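RsbT co-antagonist protein RsbRA (Bacillus subtilis, PDB 2BNL) regulates the general stress sigma factor sigma-B from within the stressosome, stimulating the RsbT kinase toward RsbS in response to salt and heat stress. Local coordinates at residues S3-Q15 with E48-E60. Residues are numbered along the deposited sequence; the frame is centred on the assembly and turned at random.
Sequences SNQTVYQFIAENQ and EYIDILLLSVKDE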
loop_
_atom_site.group_PDB
_atom_site.type_symbol
_atom_site.label_atom_id
_atom_site.label_comp_id
_atom_site.label_asym_id
_atom_site.label_seq_id
_atom_site.Cartn_x
_atom_site.Cartn_y
_atom_site.Cartn_z
ATOM N N SER A 3 -10.810 -11.494 -13.061
ATOM C CA SER A 3 -11.144 -10.359 -13.964
ATOM C C SER A 3 -11.325 -8.996 -13.193
ATOM O O SER A 3 -11.959 -8.859 -12.106
ATOM C CB SER A 3 -12.315 -10.726 -14.838
ATOM O OG SER A 3 -13.062 -9.610 -15.247
ATOM N N ASN A 4 -10.799 -7.981 -13.835
ATOM C CA ASN A 4 -10.830 -6.617 -13.360
ATOM C C ASN A 4 -11.827 -5.830 -14.176
ATOM O O ASN A 4 -11.770 -4.621 -14.185
ATOM C CB ASN A 4 -9.424 -6.045 -13.588
ATOM C CG ASN A 4 -8.408 -6.561 -12.582
ATOM O OD1 ASN A 4 -8.770 -6.799 -11.395
ATOM N ND2 ASN A 4 -7.129 -6.797 -13.048
ATOM N N GLN A 5 -12.702 -6.521 -14.922
ATOM C CA GLN A 5 -13.627 -5.856 -15.871
ATOM C C GLN A 5 -14.500 -4.787 -15.220
ATOM O O GLN A 5 -14.662 -3.670 -15.750
ATOM C CB GLN A 5 -14.468 -6.862 -16.591
ATOM C CG GLN A 5 -15.451 -6.179 -17.522
ATOM C CD GLN A 5 -16.265 -7.143 -18.300
ATOM O OE1 GLN A 5 -15.967 -8.380 -18.322
ATOM N NE2 GLN A 5 -17.312 -6.610 -18.956
ATOM N N THR A 6 -15.069 -5.124 -14.070
ATOM C CA THR A 6 -15.997 -4.199 -13.413
ATOM C C THR A 6 -15.323 -2.849 -13.018
ATOM O O THR A 6 -15.819 -1.801 -13.329
ATOM C CB THR A 6 -16.691 -4.892 -12.143
ATOM O OG1 THR A 6 -17.449 -5.997 -12.611
ATOM C CG2 THR A 6 -17.706 -3.905 -11.506
ATOM N N VAL A 7 -14.176 -2.904 -12.348
ATOM C CA VAL A 7 -13.486 -1.729 -11.935
ATOM C C VAL A 7 -12.947 -1.013 -13.150
ATOM O O VAL A 7 -13.061 0.189 -13.291
ATOM C CB VAL A 7 -12.381 -2.085 -10.890
ATOM C CG1 VAL A 7 -11.419 -0.949 -10.628
ATOM C CG2 VAL A 7 -13.069 -2.603 -9.551
ATOM N N TYR A 8 -12.305 -1.765 -14.043
ATOM C CA TYR A 8 -11.731 -1.123 -15.258
ATOM C C TYR A 8 -12.784 -0.329 -15.993
ATOM O O TYR A 8 -12.560 0.838 -16.365
ATOM C CB TYR A 8 -11.049 -2.207 -16.185
ATOM C CG TYR A 8 -10.369 -1.633 -17.411
ATOM C CD1 TYR A 8 -8.973 -1.396 -17.402
ATOM C CD2 TYR A 8 -11.118 -1.167 -18.497
ATOM C CE1 TYR A 8 -8.351 -0.856 -18.472
ATOM C CE2 TYR A 8 -10.500 -0.563 -19.595
ATOM C CZ TYR A 8 -9.114 -0.426 -19.574
ATOM O OH TYR A 8 -8.462 0.178 -20.592
ATOM N N GLN A 9 -13.946 -0.948 -16.232
ATOM C CA GLN A 9 -15.037 -0.277 -16.912
ATOM C C GLN A 9 -15.543 0.992 -16.245
ATOM O O GLN A 9 -15.819 1.959 -16.890
ATOM C CB GLN A 9 -16.152 -1.252 -17.145
ATOM C CG GLN A 9 -17.503 -0.603 -17.229
ATOM C CD GLN A 9 -18.690 -1.584 -17.422
ATOM O OE1 GLN A 9 -18.912 -2.588 -16.664
ATOM N NE2 GLN A 9 -19.437 -1.282 -18.420
ATOM N N PHE A 10 -15.581 1.001 -14.918
ATOM C CA PHE A 10 -15.992 2.162 -14.237
ATOM C C PHE A 10 -14.973 3.259 -14.404
ATOM O O PHE A 10 -15.318 4.394 -14.656
ATOM C CB PHE A 10 -16.283 1.846 -12.742
ATOM C CG PHE A 10 -16.838 3.004 -12.015
ATOM C CD1 PHE A 10 -18.213 3.153 -11.869
ATOM C CD2 PHE A 10 -16.007 3.991 -11.523
ATOM C CE1 PHE A 10 -18.709 4.279 -11.191
ATOM C CE2 PHE A 10 -16.510 5.118 -10.871
ATOM C CZ PHE A 10 -17.845 5.262 -10.697
ATOM N N ILE A 11 -13.696 2.945 -14.321
ATOM C CA ILE A 11 -12.661 3.945 -14.572
ATOM C C ILE A 11 -12.765 4.459 -15.969
ATOM O O ILE A 11 -12.753 5.694 -16.128
ATOM C CB ILE A 11 -11.237 3.429 -14.280
ATOM C CG1 ILE A 11 -11.150 3.015 -12.796
ATOM C CG2 ILE A 11 -10.107 4.446 -14.746
ATOM C CD1 ILE A 11 -9.941 2.026 -12.577
ATOM N N ALA A 12 -12.876 3.563 -16.994
ATOM C CA ALA A 12 -12.978 3.983 -18.383
ATOM C C ALA A 12 -14.161 4.952 -18.616
ATOM O O ALA A 12 -13.993 5.893 -19.372
ATOM C CB ALA A 12 -13.079 2.818 -19.318
ATOM N N GLU A 13 -15.310 4.729 -17.944
ATOM C CA GLU A 13 -16.514 5.506 -18.134
ATOM C C GLU A 13 -16.581 6.788 -17.317
ATOM O O GLU A 13 -17.433 7.559 -17.560
ATOM C CB GLU A 13 -17.761 4.663 -17.824
ATOM C CG GLU A 13 -17.906 3.632 -18.851
ATOM C CD GLU A 13 -18.818 2.492 -18.475
ATOM O OE1 GLU A 13 -19.343 2.471 -17.315
ATOM O OE2 GLU A 13 -18.935 1.567 -19.355
ATOM N N ASN A 14 -15.620 7.009 -16.432
ATOM C CA ASN A 14 -15.677 8.121 -15.456
ATOM C C ASN A 14 -14.361 8.836 -15.374
ATOM O O ASN A 14 -13.953 9.254 -14.301
ATOM C CB ASN A 14 -16.088 7.542 -14.106
ATOM C CG ASN A 14 -17.567 7.001 -14.140
ATOM O OD1 ASN A 14 -18.511 7.798 -14.108
ATOM N ND2 ASN A 14 -17.748 5.657 -14.198
ATOM N N GLN A 15 -13.670 8.929 -16.523
ATOM C CA GLN A 15 -12.316 9.390 -16.522
ATOM C C GLN A 15 -12.200 10.848 -16.036
ATOM O O GLN A 15 -11.298 11.161 -15.256
ATOM C CB GLN A 15 -11.699 9.282 -17.893
ATOM C CG GLN A 15 -11.323 7.813 -18.340
ATOM C CD GLN A 15 -10.877 7.714 -19.823
ATOM O OE1 GLN A 15 -9.947 8.394 -20.203
ATOM N NE2 GLN A 15 -11.572 6.906 -20.656
ATOM N N GLU A 48 -1.467 10.862 -15.574
ATOM C CA GLU A 48 -0.413 9.826 -15.822
ATOM C C GLU A 48 -0.849 8.573 -15.095
ATOM O O GLU A 48 -0.670 7.466 -15.563
ATOM C CB GLU A 48 0.921 10.186 -15.203
ATOM C CG GLU A 48 2.041 10.746 -16.081
ATOM C CD GLU A 48 3.388 10.952 -15.311
ATOM O OE1 GLU A 48 4.355 10.188 -15.649
ATOM O OE2 GLU A 48 3.483 11.888 -14.399
ATOM N N TYR A 49 -1.362 8.721 -13.890
ATOM C CA TYR A 49 -1.887 7.505 -13.130
ATOM C C TYR A 49 -3.076 6.817 -13.759
ATOM O O TYR A 49 -3.100 5.588 -13.918
ATOM C CB TYR A 49 -2.285 7.935 -11.754
ATOM C CG TYR A 49 -2.630 6.838 -10.826
ATOM C CD1 TYR A 49 -1.667 5.928 -10.391
ATOM C CD2 TYR A 49 -3.890 6.711 -10.334
ATOM C CE1 TYR A 49 -1.958 4.923 -9.469
ATOM C CE2 TYR A 49 -4.194 5.667 -9.402
ATOM C CZ TYR A 49 -3.209 4.794 -8.980
ATOM O OH TYR A 49 -3.532 3.856 -8.033
ATOM N N ILE A 50 -4.081 7.609 -14.157
ATOM C CA ILE A 50 -5.202 7.012 -14.861
ATOM C C ILE A 50 -4.735 6.235 -16.155
ATOM O O ILE A 50 -5.291 5.188 -16.466
ATOM C CB ILE A 50 -6.326 8.048 -15.246
ATOM C CG1 ILE A 50 -6.944 8.683 -14.014
ATOM C CG2 ILE A 50 -7.648 7.388 -15.840
ATOM C CD1 ILE A 50 -7.739 10.144 -14.194
ATOM N N ASP A 51 -3.811 6.810 -16.896
ATOM C CA ASP A 51 -3.279 6.217 -18.125
ATOM C C ASP A 51 -2.609 4.862 -17.804
ATOM O O ASP A 51 -2.789 3.940 -18.551
ATOM C CB ASP A 51 -2.232 7.089 -18.781
ATOM C CG ASP A 51 -2.818 8.249 -19.577
ATOM O OD1 ASP A 51 -4.042 8.414 -19.632
ATOM O OD2 ASP A 51 -1.989 8.971 -20.143
ATOM N N ILE A 52 -1.916 4.781 -16.679
ATOM C CA ILE A 52 -1.432 3.491 -16.106
ATOM C C ILE A 52 -2.535 2.476 -15.844
ATOM O O ILE A 52 -2.443 1.317 -16.286
ATOM C CB ILE A 52 -0.539 3.671 -14.872
ATOM C CG1 ILE A 52 0.786 4.362 -15.259
ATOM C CG2 ILE A 52 -0.348 2.362 -14.134
ATOM C CD1 ILE A 52 1.443 5.180 -14.133
ATOM N N LEU A 53 -3.604 2.935 -15.237
ATOM C CA LEU A 53 -4.701 2.079 -14.911
ATOM C C LEU A 53 -5.297 1.520 -16.177
ATOM O O LEU A 53 -5.584 0.320 -16.239
ATOM C CB LEU A 53 -5.745 2.835 -14.070
ATOM C CG LEU A 53 -5.326 3.424 -12.756
ATOM C CD1 LEU A 53 -6.546 4.141 -12.119
ATOM C CD2 LEU A 53 -4.680 2.539 -11.810
ATOM N N LEU A 54 -5.480 2.373 -17.189
ATOM C CA LEU A 54 -6.165 1.975 -18.440
ATOM C C LEU A 54 -5.342 0.911 -19.269
ATOM O O LEU A 54 -5.894 0.242 -20.095
ATOM C CB LEU A 54 -6.532 3.246 -19.238
ATOM C CG LEU A 54 -7.702 4.006 -18.579
ATOM C CD1 LEU A 54 -7.942 5.266 -19.365
ATOM C CD2 LEU A 54 -9.049 3.169 -18.459
ATOM N N LEU A 55 -4.034 0.824 -19.022
ATOM C CA LEU A 55 -3.128 -0.174 -19.591
ATOM C C LEU A 55 -3.056 -1.434 -18.775
ATOM O O LEU A 55 -2.465 -2.360 -19.203
ATOM C CB LEU A 55 -1.712 0.427 -19.677
ATOM C CG LEU A 55 -1.524 1.570 -20.664
ATOM C CD1 LEU A 55 -0.157 2.272 -20.386
ATOM C CD2 LEU A 55 -1.592 1.029 -22.108
ATOM N N SER A 56 -3.636 -1.439 -17.588
ATOM C CA SER A 56 -3.418 -2.498 -16.532
ATOM C C SER A 56 -4.536 -3.498 -16.269
ATOM O O SER A 56 -4.689 -4.037 -15.136
ATOM C CB SER A 56 -2.966 -1.819 -15.240
ATOM O OG SER A 56 -1.783 -1.100 -15.441
ATOM N N VAL A 57 -5.386 -3.744 -17.272
ATOM C CA VAL A 57 -6.554 -4.611 -17.010
ATOM C C VAL A 57 -6.131 -6.075 -16.608
ATOM O O VAL A 57 -6.791 -6.678 -15.820
ATOM C CB VAL A 57 -7.580 -4.635 -18.202
ATOM C CG1 VAL A 57 -7.116 -5.470 -19.336
ATOM C CG2 VAL A 57 -8.924 -5.080 -17.755
ATOM N N LYS A 58 -5.016 -6.536 -17.147
ATOM C CA LYS A 58 -4.489 -7.850 -16.878
ATOM C C LYS A 58 -3.642 -7.797 -15.624
ATOM O O LYS A 58 -3.877 -8.530 -14.660
ATOM C CB LYS A 58 -3.692 -8.334 -18.061
ATOM C CG LYS A 58 -3.197 -9.789 -17.922
ATOM C CD LYS A 58 -2.254 -10.157 -19.078
ATOM C CE LYS A 58 -1.697 -11.580 -18.821
ATOM N NZ LYS A 58 -1.760 -12.542 -19.951
ATOM N N ASP A 59 -2.672 -6.881 -15.602
ATOM C CA ASP A 59 -1.716 -6.769 -14.519
ATOM C C ASP A 59 -0.916 -5.509 -14.772
ATOM O O ASP A 59 -1.135 -4.779 -15.770
ATOM C CB ASP A 59 -0.814 -8.029 -14.350
ATOM C CG ASP A 59 -0.081 -8.391 -15.508
ATOM O OD1 ASP A 59 0.384 -7.551 -16.301
ATOM O OD2 ASP A 59 0.006 -9.598 -15.726
ATOM N N GLU A 60 0.082 -5.341 -13.914
ATOM C CA GLU A 60 0.953 -4.189 -13.926
ATOM C C GLU A 60 2.104 -4.176 -14.951
ATOM O O GLU A 60 2.886 -3.190 -15.057
ATOM C CB GLU A 60 1.501 -3.973 -12.492
ATOM C CG GLU A 60 2.580 -4.918 -12.109
ATOM C CD GLU A 60 2.126 -6.155 -11.471
ATOM O OE1 GLU A 60 1.015 -6.642 -11.790
ATOM O OE2 GLU A 60 2.812 -6.562 -10.493
HETATM O O HOH W 1 -8.395 -8.921 -15.745
#
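Two hydrogen bonds to backbone carbonyls, donated by Asn4 just ahead of helix 5-13 and by Tyr8 within it, tie this part of the chain to helix 39-54 and the loop that follows. Tyr8 OH donates to Leu54 O over 2.6 Å; the hydroxyl lies in the carbonyl plane, on a lone pair, and the oxygen stands at the ring's edge. CB of Tyr8 already points at segment 48-60, and with CG anti to the backbone N (chi1 -177°) the ring continues that way, bringing OH to the carbonyl. Asn4 ND2 reaches Val57 O at 2.8 Å with an N-H...O angle of 162°; the acceptor is in the plane of the amide, yet the donor sits well above the carbonyl plane. A water gives Val57 O a second donor at 2.8 Å and accepts from Asn4 N, so two donors grip that oxygen.

The remaining contacts are mainly apolar. Leu54 is a knob among Tyr8, Ile11, Ala12 and Gln15: its CD2 lies 4.2 Å from the Tyr8 ring centroid in an off-centre CH-pi contact, while CD1 lies against the Gln15 amide, 3.8 Å from both CD and OE1. That amide is held in place by NE2 donating to Ala12 O. Val57 CB approaches Tyr8 CD1 obliquely at 3.6 Å. Ile11 splits its branches, CG2 to Ile50 CG2 and CD1 to Leu53 CD1, both at 4.0 Å.

The axes of helix 5-13 and segment 48-54 approach to 10.5 Å, their directions 139° apart, an oblique, roughly antiparallel crossing within the all-helical N-terminal domain, a nonheme globin. Ile11 also rests on Phe119 of helix 109-135, whereas Phe10 packs against helix 81-100 and Ile52 against helix 64-76.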